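Local coordinates for ribosomal-protein-alanine acetyltransferase (Clostridium acetobutylicum, PDB 3DNS) that probably transfers acetyl groups to the N-terminal alanine of ribosomal proteins, being the N-terminal GNAT-type domain of a longer protein of the RimJ subfamily, at residues M4-K8 / V70-F74; E19-L23 / R34-L40. All blocks are in the same frame, centred on the assembly; numbering follows the deposited sequence.

How the interactions relate
Interaction 1 lays the first strand of the domain against the helix 61-78, and interaction 2 pairs the two strands of the hairpin 21-26/31-41. Along the chain the hairpin falls between the two segments of interaction 1: helix 61-78 packs beside strand 4-6, an outermost strand of the sheet within this chain, which precedes the hairpin in the sequence. Both contacts involve the same mixed sheet, interaction 1 by packing a helix on it and interaction 2 within it, their centres about 14 Å apart. They meet directly on the helix-covered face, where F71 CD2 lies 4.0 Å from I35 CD1. Strand 10-14 lies between strands 4-6 and 21-26, and its I12 touches L5, V70 and F71 as well as Y22.

Interaction 1: residues M4-K8 / V70-F74; sequences MLKGK and VFMEF
L5 of strand 4-6 packs on V70, F71 and F74 of helix 61-78, and this apolar contact is most of the interface. L5 CB rests 3.7 Å from V70 CG1, while the two methyls of the leucine meet the phenylalanines of the helix. L5 CD1 is the busier branch: it meets the F71 ring at its edge, 3.8 Å from F71 CD1, and comes within 3.5 Å of F74 CG. The second branch, L5 CD2, sits 3.7 Å from F74 CD1, so that both methyls of L5 bear on the F74 ring, the two side chains crossing at about a right angle. F74 has its ring anti to the backbone N (chi1 -180°), a torsion that places the ring beside the L5 methyls.

Backbone-to-side-chain contacts extend the strip past the end of the strand. V70 CG2 packs 3.8 Å from G7 CA, where the chain lies near the helix without a side chain in between. No hydrogen bond joins the two segments; L5 is joined to I12 of the neighbouring strand 10-14 by backbone hydrogen bonds.

F71 also meets F49 edge-to-face, and I12 touches L5, V70 and F71. The axes of 4-6 and 70-74 come within 9.1 Å, their directions 126° apart, an arrangement of helix against sheet that belongs to the alpha/beta GNAT fold, here at the edge formed by its first strand.

Interaction 2: residues E19-L23 / R34-L40; sequences EREYL and RIFIVDL
R20 and I37 meet because R20 turns its CG beside the backbone N (chi1 -73°) and then extends to NE, which carries the side chain across I37 at about a right angle and sets its guanidinium beside L40; E21, with CG anti to the backbone N (chi1 -170°), reaches instead along F36. These residues belong to an antiparallel beta hairpin of the GNAT-like sheet, strands 21-26 and 31-41, in which Y22 and I35 form a hydrogen-bonded pair flanked by the non-hydrogen-bonded pairs E21-F36 and L23-R34.

Y22 N donates to I35 O and I35 N to Y22 O, both at 2.8 Å. A third backbone bond, I37 N to R20 O at 2.8 Å, extends the pairing one residue past E21-F36.

On the face bearing Y22 and I35, the tyrosine ring turns its edge to I37, with Y22 CE2 3.9 Å from I37 CG1. E21, F36, L23 and R34 occupy the other face. E21 runs beside F36, pointing the same way, its carboxylate tilted 54° to the ring. The same carboxylate makes a long salt bridge, E21 OE2 to R34 NE at 3.9 Å, reached at the edge of the guanidinium. L23 CD1 lies over one face of that group. R34 NH2 hydrogen-bonds to the hydroxyl of Y54, while R34 NH1 makes a weak hydrogen bond to K55 O of the second subunit, which places this end of the hairpin at the dimer contact.

Toward the other end, V38 and D39 both face M48, a classic beta bulge in strand 31-41. Beside it L40 CB lies over one face of the R20 guanidinium, and a water accepts hydrogen bonds from R20 NH2 at 2.9 Å and from L40 N at 3.1 Å.

Interaction 1: residues M4-K8 / V70-F74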
loop_
_atom_site.group_PDB
_atom_site.type_symbol
_atom_site.label_atom_id
_atom_site.label_comp_id
_atom_site.label_asym_id
_atom_site.label_seq_id
_atom_site.Cartn_x
_atom_site.Cartn_y
_atom_site.Cartn_z
HETATM N N MSE A 4 17.256 8.803 -7.563
HETATM C CA MSE A 4 15.971 8.145 -7.778
HETATM C C MSE A 4 15.688 7.893 -9.254
HETATM O O MSE A 4 16.435 8.348 -10.159
HETATM C CB MSE A 4 14.877 9.062 -7.273
HETATM C CG MSE A 4 14.687 10.265 -8.212
HETATM SE SE MSE A 4 13.178 11.353 -7.747
HETATM C CE MSE A 4 13.664 11.712 -5.934
ATOM N N LEU A 5 14.556 7.261 -9.478
ATOM C CA LEU A 5 14.003 7.063 -10.791
ATOM C C LEU A 5 12.593 7.593 -10.854
ATOM O O LEU A 5 11.803 7.392 -9.977
ATOM C CB LEU A 5 14.063 5.611 -11.230
ATOM C CG LEU A 5 15.431 4.981 -11.279
ATOM C CD1 LEU A 5 15.323 3.524 -11.483
ATOM C CD2 LEU A 5 16.336 5.601 -12.301
ATOM N N LYS A 6 12.331 8.278 -11.949
ATOM C CA LYS A 6 11.190 9.099 -12.161
ATOM C C LYS A 6 10.494 8.551 -13.387
ATOM O O LYS A 6 11.108 8.272 -14.369
ATOM C CB LYS A 6 11.711 10.511 -12.463
ATOM C CG LYS A 6 10.918 11.706 -11.980
ATOM C CD LYS A 6 11.752 12.989 -12.120
ATOM C CE LYS A 6 10.955 14.303 -12.209
ATOM N NZ LYS A 6 11.767 15.481 -12.770
ATOM N N GLY A 7 9.200 8.369 -13.296
ATOM C CA GLY A 7 8.371 8.129 -14.435
ATOM C C GLY A 7 7.310 9.192 -14.386
ATOM O O GLY A 7 7.374 10.047 -13.543
ATOM N N LYS A 8 6.324 9.106 -15.269
ATOM C CA LYS A 8 5.252 10.108 -15.339
ATOM C C LYS A 8 4.413 10.087 -14.080
ATOM O O LYS A 8 4.111 11.131 -13.506
ATOM C CB LYS A 8 4.372 9.864 -16.565
ATOM C CG LYS A 8 3.188 10.846 -16.732
ATOM C CD LYS A 8 2.634 10.853 -18.204
ATOM C CE LYS A 8 1.510 11.887 -18.412
ATOM N NZ LYS A 8 1.357 12.392 -19.843
ATOM N N VAL A 70 10.325 1.804 -16.325
ATOM C CA VAL A 70 11.295 2.681 -15.670
ATOM C C VAL A 70 12.493 1.924 -15.146
ATOM O O VAL A 70 13.642 2.328 -15.406
ATOM C CB VAL A 70 10.652 3.501 -14.475
ATOM C CG1 VAL A 70 11.715 4.248 -13.711
ATOM C CG2 VAL A 70 9.545 4.537 -14.994
ATOM N N PHE A 71 12.233 0.836 -14.415
ATOM C CA PHE A 71 13.302 0.065 -13.771
ATOM C C PHE A 71 14.123 -0.731 -14.790
ATOM O O PHE A 71 15.342 -0.856 -14.676
ATOM C CB PHE A 71 12.729 -0.794 -12.633
ATOM C CG PHE A 71 13.728 -1.114 -11.538
ATOM C CD1 PHE A 71 14.341 -0.098 -10.806
ATOM C CD2 PHE A 71 14.073 -2.427 -11.249
ATOM C CE1 PHE A 71 15.248 -0.397 -9.787
ATOM C CE2 PHE A 71 15.014 -2.719 -10.268
ATOM C CZ PHE A 71 15.596 -1.719 -9.541
HETATM N N MSE A 72 13.479 -1.255 -15.828
HETATM C CA MSE A 72 14.222 -1.981 -16.874
HETATM C C MSE A 72 15.179 -1.055 -17.623
HETATM O O MSE A 72 16.302 -1.401 -17.895
HETATM C CB MSE A 72 13.266 -2.630 -17.924
HETATM C CG MSE A 72 12.438 -3.857 -17.512
HETATM SE SE MSE A 72 13.368 -5.149 -16.433
HETATM C CE MSE A 72 12.972 -4.279 -14.713
ATOM N N GLU A 73 14.704 0.123 -17.977
ATOM C CA GLU A 73 15.552 1.113 -18.625
ATOM C C GLU A 73 16.800 1.390 -17.781
ATOM O O GLU A 73 17.931 1.426 -18.315
ATOM C CB GLU A 73 14.793 2.423 -18.920
ATOM C CG GLU A 73 15.678 3.592 -19.547
ATOM C CD GLU A 73 16.019 3.385 -21.002
ATOM O OE1 GLU A 73 15.434 2.465 -21.629
ATOM O OE2 GLU A 73 16.871 4.145 -21.546
ATOM N N PHE A 74 16.581 1.573 -16.487
ATOM C CA PHE A 74 17.670 1.706 -15.501
ATOM C C PHE A 74 18.667 0.537 -15.483
ATOM O O PHE A 74 19.863 0.741 -15.509
ATOM C CB PHE A 74 17.071 1.832 -14.093
ATOM C CG PHE A 74 18.121 1.982 -12.961
ATOM C CD1 PHE A 74 18.987 3.065 -12.922
ATOM C CD2 PHE A 74 18.215 1.028 -11.954
ATOM C CE1 PHE A 74 19.910 3.178 -11.895
ATOM C CE2 PHE A 74 19.131 1.118 -10.952
ATOM C CZ PHE A 74 19.977 2.180 -10.911
#

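Interaction 2: residues E19-L23 / R34-L40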
loop_
_atom_site.group_PDB
_atom_site.type_symbol
_atom_site.label_atom_id
_atom_site.label_comp_id
_atom_site.label_asym_id
_atom_site.label_seq_id
_atom_site.Cartn_x
_atom_site.Cartn_y
_atom_site.Cartn_z
ATOM N N GLU A 19 20.278 -1.776 2.307
ATOM C CA GLU A 19 20.845 -2.242 1.061
ATOM C C GLU A 19 19.854 -3.045 0.239
ATOM O O GLU A 19 19.112 -3.841 0.790
ATOM C CB GLU A 19 22.024 -3.177 1.383
ATOM C CG GLU A 19 22.609 -3.930 0.183
ATOM C CD GLU A 19 23.405 -3.025 -0.765
ATOM O OE1 GLU A 19 22.812 -2.074 -1.358
ATOM O OE2 GLU A 19 24.625 -3.281 -0.904
ATOM N N ARG A 20 19.905 -2.862 -1.085
ATOM C CA ARG A 20 19.158 -3.681 -2.051
ATOM C C ARG A 20 17.645 -3.578 -1.908
ATOM O O ARG A 20 16.931 -4.456 -2.357
ATOM C CB ARG A 20 19.615 -5.150 -2.022
ATOM C CG ARG A 20 20.960 -5.391 -2.641
ATOM C CD ARG A 20 21.259 -6.876 -2.650
ATOM N NE ARG A 20 22.583 -7.163 -3.154
ATOM C CZ ARG A 20 22.944 -8.325 -3.698
ATOM N NH1 ARG A 20 24.180 -8.469 -4.132
ATOM N NH2 ARG A 20 22.082 -9.340 -3.810
ATOM N N GLU A 21 17.159 -2.479 -1.318
ATOM C CA GLU A 21 15.724 -2.267 -1.171
ATOM C C GLU A 21 15.327 -0.909 -1.760
ATOM O O GLU A 21 15.994 0.129 -1.542
ATOM C CB GLU A 21 15.290 -2.384 0.280
ATOM C CG GLU A 21 13.809 -2.401 0.436
ATOM C CD GLU A 21 13.378 -2.470 1.923
ATOM O OE1 GLU A 21 13.901 -3.291 2.713
ATOM O OE2 GLU A 21 12.484 -1.706 2.271
ATOM N N TYR A 22 14.239 -0.913 -2.508
ATOM C CA TYR A 22 13.769 0.314 -3.150
ATOM C C TYR A 22 12.310 0.467 -2.916
ATOM O O TYR A 22 11.559 -0.513 -2.973
ATOM C CB TYR A 22 14.010 0.297 -4.658
ATOM C CG TYR A 22 15.437 0.145 -5.015
ATOM C CD1 TYR A 22 16.175 1.216 -5.445
ATOM C CD2 TYR A 22 16.058 -1.118 -4.922
ATOM C CE1 TYR A 22 17.530 1.057 -5.769
ATOM C CE2 TYR A 22 17.342 -1.275 -5.236
ATOM C CZ TYR A 22 18.096 -0.199 -5.658
ATOM O OH TYR A 22 19.437 -0.432 -5.940
ATOM N N LEU A 23 11.913 1.706 -2.719
ATOM C CA LEU A 23 10.538 2.087 -2.424
ATOM C C LEU A 23 9.895 2.582 -3.709
ATOM O O LEU A 23 10.451 3.490 -4.385
ATOM C CB LEU A 23 10.563 3.212 -1.402
ATOM C CG LEU A 23 9.231 3.741 -0.900
ATOM C CD1 LEU A 23 8.550 2.661 -0.011
ATOM C CD2 LEU A 23 9.463 5.048 -0.094
ATOM N N ARG A 34 7.415 -2.282 -3.103
ATOM C CA ARG A 34 8.855 -2.248 -2.884
ATOM C C ARG A 34 9.562 -3.233 -3.790
ATOM O O ARG A 34 8.977 -4.193 -4.233
ATOM C CB ARG A 34 9.175 -2.608 -1.439
ATOM C CG ARG A 34 8.768 -1.604 -0.445
ATOM C CD ARG A 34 8.969 -2.119 0.956
ATOM N NE ARG A 34 8.710 -1.021 1.888
ATOM C CZ ARG A 34 7.491 -0.596 2.163
ATOM N NH1 ARG A 34 7.306 0.407 3.003
ATOM N NH2 ARG A 34 6.443 -1.201 1.601
ATOM N N ILE A 35 10.800 -2.937 -4.116
ATOM C CA ILE A 35 11.626 -3.827 -4.911
ATOM C C ILE A 35 12.730 -4.273 -3.994
ATOM O O ILE A 35 13.287 -3.447 -3.265
ATOM C CB ILE A 35 12.171 -3.107 -6.175
ATOM C CG1 ILE A 35 11.087 -3.051 -7.270
ATOM C CG2 ILE A 35 13.418 -3.804 -6.731
ATOM C CD1 ILE A 35 11.379 -1.985 -8.337
ATOM N N PHE A 36 13.028 -5.584 -4.019
ATOM C CA PHE A 36 14.092 -6.170 -3.240
ATOM C C PHE A 36 15.015 -6.887 -4.166
ATOM O O PHE A 36 14.603 -7.843 -4.815
ATOM C CB PHE A 36 13.522 -7.206 -2.230
ATOM C CG PHE A 36 12.557 -6.638 -1.268
ATOM C CD1 PHE A 36 12.977 -6.097 -0.068
ATOM C CD2 PHE A 36 11.224 -6.574 -1.577
ATOM C CE1 PHE A 36 12.060 -5.537 0.841
ATOM C CE2 PHE A 36 10.329 -6.043 -0.683
ATOM C CZ PHE A 36 10.745 -5.522 0.523
ATOM N N ILE A 37 16.277 -6.483 -4.209
ATOM C CA ILE A 37 17.260 -7.202 -5.048
ATOM C C ILE A 37 17.656 -8.508 -4.331
ATOM O O ILE A 37 18.089 -8.481 -3.204
ATOM C CB ILE A 37 18.512 -6.359 -5.384
ATOM C CG1 ILE A 37 18.115 -4.993 -6.016
ATOM C CG2 ILE A 37 19.476 -7.144 -6.309
ATOM C CD1 ILE A 37 17.421 -5.121 -7.311
ATOM N N VAL A 38 17.487 -9.621 -5.025
ATOM C CA VAL A 38 17.645 -10.982 -4.498
ATOM C C VAL A 38 18.978 -11.536 -4.980
ATOM O O VAL A 38 19.720 -12.096 -4.175
ATOM C CB VAL A 38 16.373 -11.870 -4.812
ATOM C CG1 VAL A 38 16.570 -13.312 -4.517
ATOM C CG2 VAL A 38 15.137 -11.331 -3.998
ATOM N N ASP A 39 19.357 -11.245 -6.218
ATOM C CA ASP A 39 20.578 -11.758 -6.777
ATOM C C ASP A 39 21.103 -10.742 -7.790
ATOM O O ASP A 39 20.357 -10.255 -8.622
ATOM C CB ASP A 39 20.306 -13.140 -7.429
ATOM C CG ASP A 39 21.547 -13.997 -7.606
ATOM O OD1 ASP A 39 22.500 -13.973 -6.765
ATOM O OD2 ASP A 39 21.520 -14.778 -8.583
ATOM N N LEU A 40 22.395 -10.438 -7.703
ATOM C CA LEU A 40 23.047 -9.488 -8.596
ATOM C C LEU A 40 24.439 -10.008 -8.807
ATOM O O LEU A 40 25.161 -10.291 -7.843
ATOM C CB LEU A 40 23.078 -8.096 -7.959
ATOM C CG LEU A 40 23.730 -6.922 -8.690
ATOM C CD1 LEU A 40 22.925 -6.660 -9.949
ATOM C CD2 LEU A 40 23.866 -5.630 -7.806
HETATM O O HOH W 1 23.816 -11.219 -5.103
HETATM O O HOH W 2 20.110 -9.681 -1.557
HETATM O O HOH W 3 16.944 -7.523 -0.942
#